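Local atomic coordinates of EmGH1 (Erythrobacter marinus, PDB entry 5Z87), a protein that probably hydrolyses beta-glucosidic bonds, releasing terminal glucose, as a family 3 glycoside hydrolase. Residues A[129-132]-A[133-137]; A[393-396]-A[397-401]; A[451-454]-A[455-459]; A[535-538]-A[539-542]. All coordinates share one frame; numbering follows the deposited sequence. Where two conformers were deposited one is given.

Contact 1: A[129-132]-A[133-137]; sequences EECL and HGLLA
Glu130 and Leu136 meet across a loop that follows strand 126-129 of the parallel sheet of the family 3 N-terminal domain, which belongs to the TIM-barrel clan. The chain reverses between them. Leu136 N donates to Glu130 O at 2.8 Å, and the bond is nearly straight at 174°. The side chains of the pair run side by side in the same direction, with CB of Glu130 3.9 Å from CB of Leu136. Leu136 itself is the centre of an inverse gamma turn. This is the close part of the loop. Leu135 CD1 adds to it by reaching back to CB of Glu129 at 3.7 Å, and CA of Cys131 makes a CH...O contact of 3.2 Å with Gly134 O. The side bridged by water is less closely packed: the Glu129 carboxylate and the partly exposed Leu136 are joined through it, not directly. The Glu129 chain bends at chi2 (-74°), and OE2 also bonds Ser96 OG, OE1 Ala95 N. The carboxylate of Glu130 leads away from Leu136 into the ligand pocket, where OE1 bonds Tyr93 OH and a bound dithiothreitol. The water donates to Glu129 OE2 and Leu136 O, and accepts from Glu130 N at 2.9 Å.

Contact 2: A[393-396]-A[397-401]; sequences PALA and GRLAR
The Arg398 guanidinium lies with one face over Leu395 CA, which stands 3.5 Å above its plane and toward its rim. Ala394 O approaches the same group obliquely, 3.2 Å from NH1, but the angle is too poor for a hydrogen bond. All this takes place within one turn of the short helix 393-399. The bend at chi3 (-62°) folds the Arg398 chain back over the preceding turn. Its NH2 then rests against Leu395 CD1 at 3.5 Å, and the two side chains cross at about a right angle. Leu395 also meets Leu399 one turn on, CG to CD1 at 3.7 Å. With Leu395 cut back to an alanine, Leu399 is likely to lose this apolar neighbour and Arg398 NH2 the methyl it rests on. Both leucines also touch Ser171 of helix 155-171. The backbone bonds are uneven. Leu399 N to Leu395 O is the shortest at 2.9 Å, while Ala400 N to Ala396 O is weak. Ala400 is the first residue to leave the helical backbone angles. Beyond it, Arg401 turns from the helix to a salt bridge with Glu605. At the helix end, Ala400 CB lies 3.5 Å from Ala396 O.

Contact 3: A[451-454]-A[455-459]; sequences GYSP and KPFVG
Pro454 O is approached by two groups. A water donates to it at 3.1 Å, and CD1 of the Phe457 ring lies 3.5 Å away. The oxygen sits at the edge of the ring, in its plane. The same water accepts from Val458 N at 3.0 Å, so it links the two ends of the bend. No direct hydrogen bond joins 451-454 to 455-459. The apolar part of the contact is Ser453 CB against Phe457 CE1 at 3.7 Å, an oblique approach. Phe457 CG is anti to its own carbonyl carbon (chi1 -61°), and this swings the ring back toward Ser453 and Pro454. With an alanine at Phe457, Ser453 CB and Pro454 O would probably lose their aromatic neighbour, leaving a gap beside the bend. The peptide bond before Pro456 is cis, which puts the chain reversal at Lys455-Pro456. Ser453 OG does not face the ring; it bonds Gly450 O. Tyr452 also points away, and its OH bonds Glu541. The arrangement is a cis-proline turn, consistent with type VIb, in the family 3 C-terminal domain loop between strand 436-440 and helix 462-473, which contributes Tyr452 to the ligand pocket.

Contact 4: A[535-538]-A[539-542]; sequences NEST and AREA
Ala539 N donates to Asn535 O at 3.1 Å, a backbone bond almost straight at 173°. It closes a single turn of chain, in which residues 536-538 have helical angles but lack the regular bonds. Side-chain hydrogen bonds brace the start of this turn. Asn535 OD1 accepts from Ser537 N at 2.8 Å, forming an Asx turn, and from Thr538 N at 3.1 Å. The Ser537 donor lies above the carbonyl plane, while the Thr538 donor comes almost end-on to the oxygen. In return, Thr538 OG1 accepts from Asn535 N at 3.0 Å. Two donors on OD1 should hold the amide against rotation, and ND2 is bonded to Thr486. The remaining approaches are not hydrogen bonds. Arg540 CB lies 3.3 Å from Glu536 O. The Arg540 side chain is modelled in two positions, so the placement of its guanidinium near that oxygen is doubtful. Glu536 points elsewhere, to His448 and Gly450. The Thr538 side chain comes within about 3 Å of a bound magnesium ion. The turn lies in the loop between strand 527-533 of the six-stranded mixed sheet in the C-terminal domain and helix 561-569, with Thr538 packed on Phe653 of the second subunit.

Overall arrangement
Contact 1 is the buried one, and contact 4 is partly buried. Contacts 2 and 3 lie at the surface. Contact 2 alone is helical and rests on helical backbone bonds, the last of them weak, and leucine packing; the other three are loops. Each loop solves its turn differently: a backbone bond and water in contact 1, a cis proline and water in contact 3, an Asx turn in contact 4. Contacts 1, 3 and 4 each supply a residue to one ligand pocket, Glu130, Tyr452 and Glu541. Contact 3 joins the others: His133 bonds Gly451 O across the two family domains, and contact 3 meets contact 4 at the pocket, with Phe457 packed against Glu536. Contact 2 reaches it merely by packing of Arg401 on Val458.

Contact 1: A[129-132]-A[133-137]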
loop_
_atom_site.group_PDB
_atom_site.type_symbol
_atom_site.label_atom_id
_atom_site.label_comp_id
_atom_site.label_asym_id
_atom_site.label_seq_id
_atom_site.Cartn_x
_atom_site.Cartn_y
_atom_site.Cartn_z
ATOM N N GLU A 129 -27.973 -10.188 -15.349
ATOM C CA GLU A 129 -27.251 -11.407 -14.995
ATOM C C GLU A 129 -25.759 -11.087 -14.929
ATOM O O GLU A 129 -25.339 -9.967 -15.221
ATOM C CB GLU A 129 -27.556 -12.535 -15.987
ATOM C CG GLU A 129 -29.057 -12.902 -16.053
ATOM C CD GLU A 129 -29.531 -13.684 -14.845
ATOM O OE1 GLU A 129 -30.763 -13.815 -14.667
ATOM O OE2 GLU A 129 -28.680 -14.167 -14.058
ATOM N N GLU A 130 -24.956 -12.064 -14.514
ATOM C CA GLU A 130 -23.502 -11.930 -14.488
ATOM C C GLU A 130 -22.922 -12.629 -15.707
ATOM O O GLU A 130 -23.328 -13.747 -16.030
ATOM C CB GLU A 130 -22.897 -12.529 -13.216
ATOM C CG GLU A 130 -23.471 -11.988 -11.938
ATOM C CD GLU A 130 -22.931 -10.611 -11.576
ATOM O OE1 GLU A 130 -23.376 -10.063 -10.542
ATOM O OE2 GLU A 130 -22.067 -10.084 -12.314
ATOM N N CYS A 131 -21.978 -11.970 -16.374
ATOM C CA CYS A 131 -21.353 -12.456 -17.600
ATOM C C CYS A 131 -19.840 -12.285 -17.550
ATOM O O CYS A 131 -19.225 -11.841 -18.514
ATOM C CB CYS A 131 -21.903 -11.721 -18.816
ATOM S SG CYS A 131 -23.650 -12.080 -19.162
ATOM N N LEU A 132 -19.216 -12.647 -16.426
ATOM C CA LEU A 132 -17.785 -12.386 -16.244
ATOM C C LEU A 132 -16.943 -13.122 -17.281
ATOM O O LEU A 132 -16.053 -12.538 -17.904
ATOM C CB LEU A 132 -17.355 -12.795 -14.832
ATOM C CG LEU A 132 -15.892 -12.560 -14.438
ATOM C CD1 LEU A 132 -15.507 -11.094 -14.509
ATOM C CD2 LEU A 132 -15.653 -13.095 -13.046
ATOM N N HIS A 133 -17.210 -14.410 -17.472
ATOM C CA HIS A 133 -16.459 -15.255 -18.395
ATOM C C HIS A 133 -17.432 -16.231 -19.040
ATOM O O HIS A 133 -17.209 -17.443 -19.087
ATOM C CB HIS A 133 -15.322 -15.974 -17.665
ATOM C CG HIS A 133 -15.794 -16.864 -16.560
ATOM N ND1 HIS A 133 -16.088 -18.197 -16.755
ATOM C CD2 HIS A 133 -16.072 -16.603 -15.263
ATOM C CE1 HIS A 133 -16.506 -18.724 -15.618
ATOM N NE2 HIS A 133 -16.513 -17.776 -14.698
ATOM N N GLY A 134 -18.528 -15.684 -19.550
ATOM C CA GLY A 134 -19.712 -16.433 -19.912
ATOM C C GLY A 134 -20.865 -16.128 -18.969
ATOM O O GLY A 134 -20.706 -15.543 -17.898
ATOM N N LEU A 135 -22.047 -16.547 -19.387
ATOM C CA LEU A 135 -23.240 -16.291 -18.594
ATOM C C LEU A 135 -23.259 -17.159 -17.339
ATOM O O LEU A 135 -23.145 -18.383 -17.416
ATOM C CB LEU A 135 -24.479 -16.560 -19.438
ATOM C CG LEU A 135 -25.797 -16.645 -18.695
ATOM C CD1 LEU A 135 -26.215 -15.281 -18.157
ATOM C CD2 LEU A 135 -26.809 -17.202 -19.678
ATOM N N LEU A 136 -23.411 -16.529 -16.173
ATOM C CA LEU A 136 -23.544 -17.276 -14.925
ATOM C C LEU A 136 -24.966 -17.819 -14.859
ATOM O O LEU A 136 -25.873 -17.228 -14.267
ATOM C CB LEU A 136 -23.215 -16.399 -13.724
ATOM C CG LEU A 136 -22.754 -17.046 -12.413
ATOM C CD1 LEU A 136 -22.623 -15.974 -11.332
ATOM C CD2 LEU A 136 -23.652 -18.175 -11.910
ATOM N N ALA A 137 -25.157 -18.982 -15.476
ATOM C CA ALA A 137 -26.465 -19.627 -15.464
ATOM C C ALA A 137 -26.293 -21.100 -15.792
ATOM O O ALA A 137 -25.348 -21.493 -16.479
ATOM C CB ALA A 137 -27.443 -18.981 -16.459
HETATM O O HOH W 1 -26.139 -14.550 -13.553
#

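Contact 2: A[393-396]-A[397-401]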
loop_
_atom_site.group_PDB
_atom_site.type_symbol
_atom_site.label_atom_id
_atom_site.label_comp_id
_atom_site.label_asym_id
_atom_site.label_seq_id
_atom_site.Cartn_x
_atom_site.Cartn_y
_atom_site.Cartn_z
ATOM N N PRO A 393 -37.135 -19.278 -25.821
ATOM C CA PRO A 393 -36.736 -20.546 -25.188
ATOM C C PRO A 393 -36.033 -21.516 -26.121
ATOM O O PRO A 393 -35.095 -22.199 -25.693
ATOM C CB PRO A 393 -38.072 -21.102 -24.671
ATOM C CG PRO A 393 -38.914 -19.871 -24.449
ATOM C CD PRO A 393 -38.537 -18.924 -25.546
ATOM N N ALA A 394 -36.438 -21.587 -27.391
ATOM C CA ALA A 394 -35.885 -22.621 -28.261
ATOM C C ALA A 394 -34.493 -22.248 -28.751
ATOM O O ALA A 394 -33.608 -23.106 -28.822
ATOM C CB ALA A 394 -36.825 -22.891 -29.442
ATOM N N LEU A 395 -34.287 -20.980 -29.103
ATOM C CA LEU A 395 -32.942 -20.509 -29.411
ATOM C C LEU A 395 -32.023 -20.651 -28.207
ATOM O O LEU A 395 -30.868 -21.062 -28.349
ATOM C CB LEU A 395 -32.984 -19.053 -29.871
ATOM C CG LEU A 395 -31.608 -18.449 -30.158
ATOM C CD1 LEU A 395 -30.932 -19.223 -31.298
ATOM C CD2 LEU A 395 -31.700 -16.944 -30.463
ATOM N N ALA A 396 -32.516 -20.306 -27.016
ATOM C CA ALA A 396 -31.727 -20.481 -25.800
ATOM C C ALA A 396 -31.222 -21.913 -25.666
ATOM O O ALA A 396 -30.112 -22.144 -25.173
ATOM C CB ALA A 396 -32.557 -20.101 -24.568
ATOM N N GLY A 397 -32.025 -22.889 -26.103
ATOM C CA GLY A 397 -31.594 -24.279 -26.039
ATOM C C GLY A 397 -30.559 -24.627 -27.089
ATOM O O GLY A 397 -29.652 -25.426 -26.838
ATOM N N ARG A 398 -30.658 -24.022 -28.266
ATOM C CA ARG A 398 -29.675 -24.305 -29.301
ATOM C C ARG A 398 -28.325 -23.656 -29.007
ATOM O O ARG A 398 -27.281 -24.237 -29.332
ATOM C CB ARG A 398 -30.213 -23.846 -30.650
ATOM C CG ARG A 398 -31.470 -24.602 -31.066
ATOM C CD ARG A 398 -31.770 -24.391 -32.540
ATOM N NE ARG A 398 -32.041 -22.996 -32.869
ATOM C CZ ARG A 398 -33.190 -22.381 -32.602
ATOM N NH1 ARG A 398 -34.173 -23.037 -31.986
ATOM N NH2 ARG A 398 -33.359 -21.113 -32.949
ATOM N N LEU A 399 -28.323 -22.463 -28.398
ATOM C CA LEU A 399 -27.076 -21.724 -28.193
ATOM C C LEU A 399 -26.263 -22.269 -27.027
ATOM O O LEU A 399 -25.031 -22.336 -27.105
ATOM C CB LEU A 399 -27.368 -20.250 -27.941
ATOM C CG LEU A 399 -27.938 -19.452 -29.101
ATOM C CD1 LEU A 399 -28.251 -18.042 -28.630
ATOM C CD2 LEU A 399 -26.969 -19.439 -30.269
ATOM N N ALA A 400 -26.934 -22.635 -25.940
ATOM C CA ALA A 400 -26.254 -23.017 -24.714
ATOM C C ALA A 400 -25.261 -24.154 -24.950
ATOM O O ALA A 400 -25.648 -25.268 -25.318
ATOM C CB ALA A 400 -27.280 -23.417 -23.667
ATOM N N ARG A 401 -23.979 -23.859 -24.717
ATOM C CA ARG A 401 -22.900 -24.842 -24.820
ATOM C C ARG A 401 -22.925 -25.533 -26.175
ATOM O O ARG A 401 -22.632 -26.725 -26.301
ATOM C CB ARG A 401 -22.954 -25.850 -23.675
ATOM C CG ARG A 401 -22.631 -25.234 -22.321
ATOM C CD ARG A 401 -22.354 -26.310 -21.287
ATOM N NE ARG A 401 -21.120 -27.014 -21.591
ATOM C CZ ARG A 401 -20.937 -28.318 -21.424
ATOM N NH1 ARG A 401 -21.924 -29.081 -20.972
ATOM N NH2 ARG A 401 -19.765 -28.861 -21.732
#

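Contact 3: A[451-454]-A[455-459]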
loop_
_atom_site.group_PDB
_atom_site.type_symbol
_atom_site.label_atom_id
_atom_site.label_comp_id
_atom_site.label_asym_id
_atom_site.label_seq_id
_atom_site.Cartn_x
_atom_site.Cartn_y
_atom_site.Cartn_z
ATOM N N GLY A 451 -14.619 -17.846 -9.825
ATOM C CA GLY A 451 -15.779 -17.133 -9.332
ATOM C C GLY A 451 -16.737 -16.775 -10.452
ATOM O O GLY A 451 -16.378 -16.715 -11.631
ATOM N N TYR A 452 -17.994 -16.579 -10.070
ATOM C CA TYR A 452 -19.020 -16.145 -11.013
ATOM C C TYR A 452 -19.258 -17.201 -12.100
ATOM O O TYR A 452 -19.378 -16.890 -13.283
ATOM C CB TYR A 452 -18.661 -14.766 -11.587
ATOM C CG TYR A 452 -18.970 -13.699 -10.555
ATOM C CD1 TYR A 452 -18.031 -13.317 -9.598
ATOM C CD2 TYR A 452 -20.231 -13.131 -10.492
ATOM C CE1 TYR A 452 -18.349 -12.375 -8.633
ATOM C CE2 TYR A 452 -20.552 -12.194 -9.545
ATOM C CZ TYR A 452 -19.619 -11.819 -8.616
ATOM O OH TYR A 452 -19.992 -10.902 -7.672
ATOM N N SER A 453 -19.327 -18.465 -11.683
ATOM C CA SER A 453 -19.593 -19.618 -12.530
ATOM C C SER A 453 -20.765 -20.408 -11.963
ATOM O O SER A 453 -20.969 -20.433 -10.744
ATOM C CB SER A 453 -18.368 -20.547 -12.639
ATOM O OG SER A 453 -17.203 -19.851 -13.041
ATOM N N PRO A 454 -21.541 -21.073 -12.822
ATOM C CA PRO A 454 -22.662 -21.889 -12.330
ATOM C C PRO A 454 -22.173 -23.138 -11.607
ATOM O O PRO A 454 -21.263 -23.831 -12.070
ATOM C CB PRO A 454 -23.427 -22.263 -13.609
ATOM C CG PRO A 454 -22.669 -21.670 -14.761
ATOM C CD PRO A 454 -21.326 -21.233 -14.262
ATOM N N LYS A 455 -22.795 -23.426 -10.469
ATOM C CA LYS A 455 -22.463 -24.583 -9.658
ATOM C C LYS A 455 -23.541 -25.662 -9.772
ATOM O O LYS A 455 -24.737 -25.353 -9.739
ATOM C CB LYS A 455 -22.290 -24.195 -8.188
ATOM C CG LYS A 455 -21.014 -23.412 -7.914
ATOM C CD LYS A 455 -21.114 -22.687 -6.595
ATOM C CE LYS A 455 -19.770 -22.127 -6.155
ATOM N NZ LYS A 455 -19.928 -21.132 -5.046
ATOM N N PRO A 456 -23.149 -26.944 -9.886
ATOM C CA PRO A 456 -21.745 -27.383 -9.860
ATOM C C PRO A 456 -21.039 -27.164 -11.190
ATOM O O PRO A 456 -21.702 -27.164 -12.231
ATOM C CB PRO A 456 -21.852 -28.875 -9.540
ATOM C CG PRO A 456 -23.175 -29.276 -10.109
ATOM C CD PRO A 456 -24.087 -28.077 -9.990
ATOM N N PHE A 457 -19.720 -26.970 -11.146
ATOM C CA PHE A 457 -18.953 -26.736 -12.363
ATOM C C PHE A 457 -19.131 -27.890 -13.333
ATOM O O PHE A 457 -19.175 -29.053 -12.933
ATOM C CB PHE A 457 -17.460 -26.579 -12.045
ATOM C CG PHE A 457 -17.135 -25.428 -11.134
ATOM C CD1 PHE A 457 -17.981 -24.331 -11.034
ATOM C CD2 PHE A 457 -15.968 -25.440 -10.385
ATOM C CE1 PHE A 457 -17.670 -23.270 -10.189
ATOM C CE2 PHE A 457 -15.654 -24.388 -9.538
ATOM C CZ PHE A 457 -16.504 -23.299 -9.444
ATOM N N VAL A 458 -19.201 -27.556 -14.618
ATOM C CA VAL A 458 -19.314 -28.523 -15.701
ATOM C C VAL A 458 -18.185 -28.249 -16.684
ATOM O O VAL A 458 -18.122 -27.160 -17.266
ATOM C CB VAL A 458 -20.677 -28.423 -16.417
ATOM C CG1 VAL A 458 -20.751 -29.404 -17.579
ATOM C CG2 VAL A 458 -21.829 -28.663 -15.438
ATOM N N GLY A 459 -17.307 -29.226 -16.882
ATOM C CA GLY A 459 -16.237 -29.045 -17.846
ATOM C C GLY A 459 -15.277 -30.210 -17.841
ATOM O O GLY A 459 -15.526 -31.247 -17.219
HETATM O O HOH W 2 -20.412 -24.850 -14.884
#

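Contact 4: A[535-538]-A[539-542]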
loop_
_atom_site.group_PDB
_atom_site.type_symbol
_atom_site.label_atom_id
_atom_site.label_comp_id
_atom_site.label_asym_id
_atom_site.label_seq_id
_atom_site.Cartn_x
_atom_site.Cartn_y
_atom_site.Cartn_z
ATOM N N ASN A 535 -7.897 -22.662 -5.332
ATOM C CA ASN A 535 -9.238 -22.934 -5.842
ATOM C C ASN A 535 -10.148 -21.764 -5.487
ATOM O O ASN A 535 -9.712 -20.734 -4.955
ATOM C CB ASN A 535 -9.777 -24.284 -5.333
ATOM C CG ASN A 535 -9.896 -24.348 -3.824
ATOM O OD1 ASN A 535 -10.086 -23.332 -3.154
ATOM N ND2 ASN A 535 -9.791 -25.554 -3.277
ATOM N N GLU A 536 -11.431 -21.955 -5.785
ATOM C CA GLU A 536 -12.466 -20.950 -5.618
ATOM C C GLU A 536 -12.781 -20.679 -4.158
ATOM O O GLU A 536 -13.561 -19.770 -3.875
ATOM C CB GLU A 536 -13.722 -21.395 -6.381
ATOM C CG GLU A 536 -13.552 -21.383 -7.913
ATOM C CD GLU A 536 -12.859 -22.630 -8.492
ATOM O OE1 GLU A 536 -12.753 -22.711 -9.739
ATOM O OE2 GLU A 536 -12.416 -23.518 -7.719
ATOM N N SER A 537 -12.184 -21.427 -3.229
ATOM C CA SER A 537 -12.248 -21.085 -1.814
ATOM C C SER A 537 -11.030 -20.297 -1.323
ATOM O O SER A 537 -11.155 -19.541 -0.357
ATOM C CB SER A 537 -12.398 -22.350 -0.961
ATOM O OG SER A 537 -13.732 -22.801 -0.952
ATOM N N THR A 538 -9.858 -20.436 -1.951
ATOM C CA THR A 538 -8.692 -19.698 -1.463
ATOM C C THR A 538 -8.536 -18.331 -2.125
ATOM O O THR A 538 -7.924 -17.437 -1.528
ATOM C CB THR A 538 -7.412 -20.530 -1.626
ATOM O OG1 THR A 538 -7.191 -20.871 -2.997
ATOM C CG2 THR A 538 -7.531 -21.824 -0.806
ATOM N N ALA A 539 -9.083 -18.149 -3.325
ATOM C CA ALA A 539 -9.293 -16.838 -3.931
ATOM C C ALA A 539 -10.790 -16.711 -4.180
ATOM O O ALA A 539 -11.356 -17.457 -4.990
ATOM C CB ALA A 539 -8.505 -16.676 -5.233
ATOM N N ARG A 540 -11.441 -15.806 -3.461
ATOM C CA ARG A 540 -12.850 -15.563 -3.714
ATOM C C ARG A 540 -13.203 -14.172 -3.218
ATOM O O ARG A 540 -12.445 -13.526 -2.489
ATOM C CB ARG A 540 -13.743 -16.619 -3.054
ATOM C CG ARG A 540 -13.875 -16.480 -1.547
ATOM C CD ARG A 540 -14.933 -17.422 -0.992
ATOM N NE ARG A 540 -16.203 -17.346 -1.721
ATOM C CZ ARG A 540 -16.793 -18.388 -2.303
ATOM N NH1 ARG A 540 -16.230 -19.590 -2.239
ATOM N NH2 ARG A 540 -17.948 -18.233 -2.938
ATOM N N GLU A 541 -14.371 -13.726 -3.643
ATOM C CA GLU A 541 -14.945 -12.476 -3.183
ATOM C C GLU A 541 -15.328 -12.597 -1.709
ATOM O O GLU A 541 -16.113 -13.472 -1.339
ATOM C CB GLU A 541 -16.167 -12.151 -4.040
ATOM C CG GLU A 541 -16.980 -10.940 -3.601
ATOM C CD GLU A 541 -18.198 -10.727 -4.493
ATOM O OE1 GLU A 541 -18.458 -11.567 -5.382
ATOM O OE2 GLU A 541 -18.897 -9.720 -4.299
ATOM N N ALA A 542 -14.775 -11.729 -0.865
ATOM C CA ALA A 542 -15.144 -11.704 0.551
ATOM C C ALA A 542 -16.451 -10.935 0.698
ATOM O O ALA A 542 -16.461 -9.703 0.590
ATOM C CB ALA A 542 -14.039 -11.061 1.392
#